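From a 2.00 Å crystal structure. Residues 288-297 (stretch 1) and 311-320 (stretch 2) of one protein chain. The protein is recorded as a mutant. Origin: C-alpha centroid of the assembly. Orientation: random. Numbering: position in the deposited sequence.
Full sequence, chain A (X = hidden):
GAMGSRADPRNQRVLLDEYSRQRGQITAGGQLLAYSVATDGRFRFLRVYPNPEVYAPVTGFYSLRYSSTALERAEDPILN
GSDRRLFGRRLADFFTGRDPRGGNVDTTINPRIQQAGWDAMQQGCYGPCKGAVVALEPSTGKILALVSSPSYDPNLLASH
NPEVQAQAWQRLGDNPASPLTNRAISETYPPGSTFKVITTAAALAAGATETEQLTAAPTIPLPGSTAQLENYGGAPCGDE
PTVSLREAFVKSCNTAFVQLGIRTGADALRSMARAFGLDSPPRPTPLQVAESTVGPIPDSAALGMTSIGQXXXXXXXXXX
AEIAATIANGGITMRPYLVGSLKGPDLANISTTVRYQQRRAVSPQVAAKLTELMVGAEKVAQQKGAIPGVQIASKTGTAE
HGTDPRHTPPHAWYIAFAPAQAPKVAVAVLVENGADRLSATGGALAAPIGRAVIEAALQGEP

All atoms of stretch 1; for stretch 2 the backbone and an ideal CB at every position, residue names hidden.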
ATOM      1  N   GLN A 288      -1.732 -12.932   0.788  1.00 28.55           N
ATOM      2  CA  GLN A 288      -0.441 -12.943   0.091  1.00 29.54           C
ATOM      3  C   GLN A 288      -0.178 -11.582  -0.556  1.00 29.22           C
ATOM      4  O   GLN A 288      -1.079 -10.967  -1.152  1.00 28.37           O
ATOM      5  CB  GLN A 288      -0.410 -14.033  -0.989  1.00 30.64           C
ATOM      6  CG  GLN A 288      -0.611 -15.464  -0.449  1.00 31.88           C
ATOM      7  CD  GLN A 288      -0.193 -16.553  -1.432  1.00 32.81           C
ATOM      8  OE1 GLN A 288       0.498 -16.293  -2.421  1.00 35.75           O
ATOM      9  NE2 GLN A 288      -0.612 -17.788  -1.155  1.00 32.94           N
ATOM     10  N   VAL A 289       1.059 -11.128  -0.437  1.00 29.91           N
ATOM     11  CA  VAL A 289       1.494  -9.852  -1.023  1.00 29.58           C
ATOM     12  C   VAL A 289       2.506 -10.166  -2.118  1.00 30.74           C
ATOM     13  O   VAL A 289       3.395 -11.000  -1.919  1.00 30.77           O
ATOM     14  CB  VAL A 289       2.121  -8.956   0.051  1.00 29.64           C
ATOM     15  CG1 VAL A 289       2.589  -7.602  -0.539  1.00 29.14           C
ATOM     16  CG2 VAL A 289       1.102  -8.725   1.184  1.00 27.22           C
ATOM     17  N   ALA A 290       2.353  -9.512  -3.273  1.00 30.64           N
ATOM     18  CA  ALA A 290       3.311  -9.602  -4.372  1.00 31.46           C
ATOM     19  C   ALA A 290       4.663  -9.098  -3.904  1.00 31.51           C
ATOM     20  O   ALA A 290       4.751  -8.093  -3.180  1.00 30.53           O
ATOM     21  CB  ALA A 290       2.829  -8.779  -5.571  1.00 31.78           C
ATOM     22  N   GLU A 291       5.713  -9.801  -4.308  1.00 32.02           N
ATOM     23  CA  GLU A 291       7.081  -9.416  -3.977  1.00 32.61           C
ATOM     24  C   GLU A 291       7.460  -8.176  -4.759  1.00 32.34           C
ATOM     25  O   GLU A 291       7.213  -8.109  -5.959  1.00 33.08           O
ATOM     26  CB  GLU A 291       8.065 -10.549  -4.315  1.00 33.64           C
ATOM     27  CG  GLU A 291       9.482 -10.282  -3.805  1.00 36.71           C
ATOM     28  CD  GLU A 291      10.509 -11.186  -4.447  1.00 42.86           C
ATOM     29  OE1 GLU A 291      10.543 -11.269  -5.695  1.00 46.52           O
ATOM     30  OE2 GLU A 291      11.292 -11.812  -3.708  1.00 45.58           O
ATOM     31  N   SER A 292       8.056  -7.202  -4.067  1.00 31.48           N
ATOM     32  CA  SER A 292       8.585  -5.997  -4.676  1.00 31.43           C
ATOM     33  C   SER A 292      10.060  -6.199  -4.991  1.00 32.40           C
ATOM     34  O   SER A 292      10.724  -7.025  -4.365  1.00 32.61           O
ATOM     35  CB  SER A 292       8.434  -4.804  -3.731  1.00 30.44           C
ATOM     36  OG  SER A 292       7.066  -4.511  -3.515  1.00 30.00           O
ATOM     37  N   THR A 293      10.562  -5.452  -5.967  1.00 32.94           N
ATOM     38  CA  THR A 293      11.932  -5.673  -6.447  1.00 35.10           C
ATOM     39  C   THR A 293      12.615  -4.367  -6.844  1.00 35.42           C
ATOM     40  O   THR A 293      11.952  -3.438  -7.283  1.00 35.09           O
ATOM     41  CB  THR A 293      11.980  -6.682  -7.628  1.00 36.09           C
ATOM     42  OG1 THR A 293      13.350  -6.943  -7.969  1.00 37.58           O
ATOM     43  CG2 THR A 293      11.253  -6.142  -8.857  1.00 37.00           C
ATOM     44  N   VAL A 294      13.929  -4.310  -6.646  1.00 36.53           N
ATOM     45  CA  VAL A 294      14.755  -3.208  -7.137  1.00 37.52           C
ATOM     46  C   VAL A 294      15.220  -3.483  -8.584  1.00 39.03           C
ATOM     47  O   VAL A 294      15.689  -2.581  -9.288  1.00 39.81           O
ATOM     48  CB  VAL A 294      15.958  -2.958  -6.183  1.00 37.35           C
ATOM     49  CG1 VAL A 294      17.028  -4.051  -6.340  1.00 37.91           C
ATOM     50  CG2 VAL A 294      16.546  -1.570  -6.391  1.00 37.51           C
ATOM     51  N   GLY A 295      15.091  -4.732  -9.020  1.00 40.43           N
ATOM     52  CA  GLY A 295      15.555  -5.143 -10.348  1.00 41.86           C
ATOM     53  C   GLY A 295      17.000  -5.607 -10.308  1.00 43.00           C
ATOM     54  O   GLY A 295      17.676  -5.418  -9.299  1.00 43.08           O
ATOM     55  N   PRO A 296      17.485  -6.219 -11.408  1.00 44.14           N
ATOM     56  CA  PRO A 296      18.847  -6.746 -11.422  1.00 45.23           C
ATOM     57  C   PRO A 296      19.936  -5.675 -11.568  1.00 45.48           C
ATOM     58  O   PRO A 296      21.089  -5.927 -11.216  1.00 46.76           O
ATOM     59  CB  PRO A 296      18.843  -7.695 -12.624  1.00 46.46           C
ATOM     60  CG  PRO A 296      17.825  -7.091 -13.558  1.00 46.56           C
ATOM     61  CD  PRO A 296      16.785  -6.443 -12.690  1.00 44.61           C
ATOM     62  N   ILE A 297      19.576  -4.492 -12.069  1.00 44.97           N
ATOM     63  CA  ILE A 297      20.537  -3.382 -12.279  1.00 44.34           C
ATOM     64  C   ILE A 297      21.779  -3.811 -13.105  1.00 45.87           C
ATOM     65  O   ILE A 297      22.905  -3.787 -12.593  1.00 45.34           O
ATOM     66  CB  ILE A 297      20.970  -2.685 -10.934  1.00 43.58           C
ATOM     67  CG1 ILE A 297      19.773  -2.494  -9.970  1.00 42.60           C
ATOM     68  CG2 ILE A 297      21.600  -1.347 -11.220  1.00 43.59           C
ATOM     69  CD1 ILE A 297      20.153  -1.923  -8.602  1.00 41.50           C
ATOM     70  N   UNK A 311      13.426   2.125 -14.411  1.00 39.07           N
ATOM     71  CA  UNK A 311      13.924   0.839 -14.926  1.00 40.26           C
ATOM     72  C   UNK A 311      13.093  -0.364 -14.422  1.00 39.54           C
ATOM     73  O   UNK A 311      11.913  -0.488 -14.759  1.00 40.41           O
ATOM     74  CB  UNK A 311      15.388   0.657 -14.521  1.00 40.26           C
ATOM     75  N   UNK A 312      13.695  -1.242 -13.627  1.00 39.04           N
ATOM     76  CA  UNK A 312      13.033  -2.469 -13.184  1.00 38.24           C
ATOM     77  C   UNK A 312      12.500  -2.405 -11.735  1.00 36.33           C
ATOM     78  O   UNK A 312      11.989  -3.394 -11.219  1.00 35.84           O
ATOM     79  CB  UNK A 312      14.011  -3.638 -13.312  1.00 38.24           C
ATOM     80  N   UNK A 313      12.623  -1.262 -11.077  1.00 35.09           N
ATOM     81  CA  UNK A 313      12.053  -1.120  -9.723  1.00 33.77           C
ATOM     82  C   UNK A 313      10.526  -1.241  -9.756  1.00 33.45           C
ATOM     83  O   UNK A 313       9.856  -0.544 -10.511  1.00 32.95           O
ATOM     84  CB  UNK A 313      12.456   0.223  -9.111  1.00 33.77           C
ATOM     85  N   UNK A 314       9.979  -2.139  -8.936  1.00 33.09           N
ATOM     86  CA  UNK A 314       8.532  -2.353  -8.906  1.00 32.90           C
ATOM     87  C   UNK A 314       8.109  -2.687  -7.478  1.00 32.67           C
ATOM     88  O   UNK A 314       8.652  -3.605  -6.865  1.00 32.44           O
ATOM     89  CB  UNK A 314       8.120  -3.467  -9.870  1.00 32.90           C
ATOM     90  N   UNK A 315       7.164  -1.908  -6.951  1.00 32.39           N
ATOM     91  CA  UNK A 315       6.729  -2.014  -5.561  1.00 32.39           C
ATOM     92  C   UNK A 315       5.214  -2.109  -5.503  1.00 31.92           C
ATOM     93  O   UNK A 315       4.516  -1.496  -6.314  1.00 32.46           O
ATOM     94  CB  UNK A 315       7.223  -0.821  -4.741  1.00 32.39           C
ATOM     95  N   UNK A 316       4.699  -2.855  -4.531  1.00 30.89           N
ATOM     96  CA  UNK A 316       3.274  -2.806  -4.224  1.00 29.80           C
ATOM     97  C   UNK A 316       3.044  -1.509  -3.473  1.00 28.97           C
ATOM     98  O   UNK A 316       3.973  -0.979  -2.874  1.00 30.05           O
ATOM     99  CB  UNK A 316       2.815  -4.020  -3.413  1.00 29.80           C
ATOM    100  N   UNK A 317       1.827  -0.949  -3.546  1.00 28.36           N
ATOM    101  CA  UNK A 317       1.475   0.152  -2.642  1.00 27.34           C
ATOM    102  C   UNK A 317       1.711  -0.167  -1.151  1.00 27.00           C
ATOM    103  O   UNK A 317       2.182   0.692  -0.420  1.00 25.54           O
ATOM    104  CB  UNK A 317       0.006   0.524  -2.851  1.00 27.34           C
ATOM    105  N   UNK A 318       1.407  -1.387  -0.713  1.00 26.73           N
ATOM    106  CA  UNK A 318       1.738  -1.783   0.657  1.00 26.31           C
ATOM    107  C   UNK A 318       3.239  -1.658   0.985  1.00 26.67           C
ATOM    108  O   UNK A 318       3.598  -1.186   2.070  1.00 26.33           O
ATOM    109  CB  UNK A 318       1.285  -3.226   0.890  1.00 26.31           C
ATOM    110  N   UNK A 319       4.107  -2.112   0.075  1.00 26.64           N
ATOM    111  CA  UNK A 319       5.564  -1.969   0.272  1.00 27.32           C
ATOM    112  C   UNK A 319       5.988  -0.490   0.375  1.00 27.89           C
ATOM    113  O   UNK A 319       6.843  -0.143   1.190  1.00 26.90           O
ATOM    114  CB  UNK A 319       6.315  -2.641  -0.879  1.00 27.32           C
ATOM    115  N   UNK A 320       5.383   0.385  -0.432  1.00 27.78           N
ATOM    116  CA  UNK A 320       5.693   1.813  -0.313  1.00 28.77           C
ATOM    117  C   UNK A 320       5.174   2.401   1.015  1.00 28.52           C
ATOM    118  O   UNK A 320       5.872   3.200   1.630  1.00 29.99           O
ATOM    119  CB  UNK A 320       5.090   2.577  -1.493  1.00 28.77           C
TER

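Position 311 has its CA-to-CB bond toward stretch 1, but nothing there lies within 5.5 Å of the ideal CB. Phi is positive (46°), which glycine tolerates best, yet stretch 1 sets no limit on size. The residue is Lys311, and it makes no contact across the stretches.

At position 312 the ideal CB points toward stretch 1, 3.7 Å from Gly295 CA and 4.0 Å from Pro296 CD. A short or medium side chain of either polarity would suit. The residue is Asp312. Its OD2 lies 3.6 Å from Pro296 CD, and its CB packs on Gly295 CA at 3.7 Å. A CB on Gly295 would clash with Asp312 CB. A water joins the backbones: it donates to Val294 O (2.6 Å) and accepts from Asp312 N (3.2 Å).

Position 313 points sideways, near the carbonyls of Thr293 and Val294, with the side chain of Val294 beyond. A modest apolar group fits. The residue is Val313. Its CG2 lies 3.5 Å from Val294 O and 4.4 Å from Val294 CG2.

Position 314 is fixed by its backbone. Its N donates to Thr293 O (2.9 Å), and its O accepts from Thr293 N (2.8 Å), a single antiparallel bridge. Such pairing asks little of the side chain. The ideal CB points sideways, 4.2 Å from Thr293 CG2, so many residues are possible. Ala314 leaves its methyl beside that of Thr293.

Position 315 points away overall, though its ideal CB is 3.9 Å from Ser292 OG. Stretch 1 leaves the choice wide. In Leu315, CD1 turns back to within 4.3 Å of Thr293 O.

Position 316 points toward stretch 1, and its N donates to Ser292 OG (3.1 Å). It comes right before a helix, where serine, threonine, aspartate or asparagine could cap. Val289 and Ala290 also offer apolar surface. Thr316 answers both: OG1 accepts from the backbone N of position 319 (2.9 Å), the capping bond, while CG2 lies 3.8 Å from Ala290 CB. A water bonds to Thr316 OG1, Ser292 OG and Ala290 O, each at 2.7 Å.

Position 317 points away and opens the helix. Its phi of -53° permits proline, and the residue is Pro317.

Position 318 points toward Val289, with CG1 4.8 Å from the ideal CB. A longer apolar chain would reach it. Leu318 does, with CD2 3.6 Å from Val289 CG2.

Position 319 brings its ideal CB to 3.3 Å from Ser292 OG. That closeness favours a small residue, and Ala319 fits.

Position 320 points sideways, beyond reach of stretch 1, which sets no preference. The residue is Asn320, whose ND2 bonds elsewhere in the structure.

Stretch 2, residues 311-320: KDVALTPLAN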
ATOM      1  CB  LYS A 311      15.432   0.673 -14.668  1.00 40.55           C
ATOM      2  CG  LYS A 311      16.112  -0.473 -15.471  1.00 43.29           C
ATOM      3  CD  LYS A 311      15.757  -0.423 -16.969  1.00 45.44           C
ATOM      4  CE  LYS A 311      16.367  -1.577 -17.774  1.00 46.65           C
ATOM      5  NZ  LYS A 311      17.628  -1.133 -18.420  1.00 50.22           N
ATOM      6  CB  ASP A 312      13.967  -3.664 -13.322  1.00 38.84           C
ATOM      7  CG  ASP A 312      14.432  -3.895 -14.754  1.00 41.87           C
ATOM      8  OD1 ASP A 312      13.579  -4.033 -15.646  1.00 44.08           O
ATOM      9  OD2 ASP A 312      15.658  -3.959 -14.982  1.00 42.62           O
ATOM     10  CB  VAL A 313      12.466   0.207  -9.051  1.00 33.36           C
ATOM     11  CG1 VAL A 313      12.161   0.172  -7.556  1.00 32.17           C
ATOM     12  CG2 VAL A 313      13.932   0.455  -9.263  1.00 32.89           C
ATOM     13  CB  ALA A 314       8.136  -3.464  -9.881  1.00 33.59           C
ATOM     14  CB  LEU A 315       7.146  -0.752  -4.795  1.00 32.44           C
ATOM     15  CG  LEU A 315       8.479  -0.596  -4.051  1.00 34.96           C
ATOM     16  CD1 LEU A 315       9.667  -0.681  -4.951  1.00 34.67           C
ATOM     17  CD2 LEU A 315       8.485   0.735  -3.320  1.00 32.60           C
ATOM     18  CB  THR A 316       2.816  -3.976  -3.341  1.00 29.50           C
ATOM     19  OG1 THR A 316       3.501  -3.936  -2.086  1.00 29.20           O
ATOM     20  CG2 THR A 316       3.069  -5.336  -4.029  1.00 29.25           C
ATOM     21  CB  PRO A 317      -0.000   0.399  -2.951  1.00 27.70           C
ATOM     22  CG  PRO A 317      -0.096   0.030  -4.451  1.00 28.26           C
ATOM     23  CD  PRO A 317       0.767  -1.215  -4.539  1.00 28.45           C
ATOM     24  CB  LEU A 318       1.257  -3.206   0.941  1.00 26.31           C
ATOM     25  CG  LEU A 318       1.636  -3.806   2.297  1.00 26.56           C
ATOM     26  CD1 LEU A 318       0.974  -3.048   3.432  1.00 30.04           C
ATOM     27  CD2 LEU A 318       1.301  -5.316   2.380  1.00 28.37           C
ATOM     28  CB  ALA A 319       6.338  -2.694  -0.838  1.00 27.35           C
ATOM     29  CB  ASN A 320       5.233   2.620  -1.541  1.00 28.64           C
ATOM     30  CG  ASN A 320       6.346   3.520  -2.120  1.00 30.41           C
ATOM     31  OD1 ASN A 320       7.412   3.678  -1.526  1.00 30.30           O
ATOM     32  ND2 ASN A 320       6.079   4.124  -3.278  1.00 31.92           N
TER
HETATM   33  O   HOH W   1       5.431  -5.865  -1.778  1.00 24.73           O
HETATM   34  O   HOH W   2      16.235  -1.466 -11.614  1.00 34.64           O
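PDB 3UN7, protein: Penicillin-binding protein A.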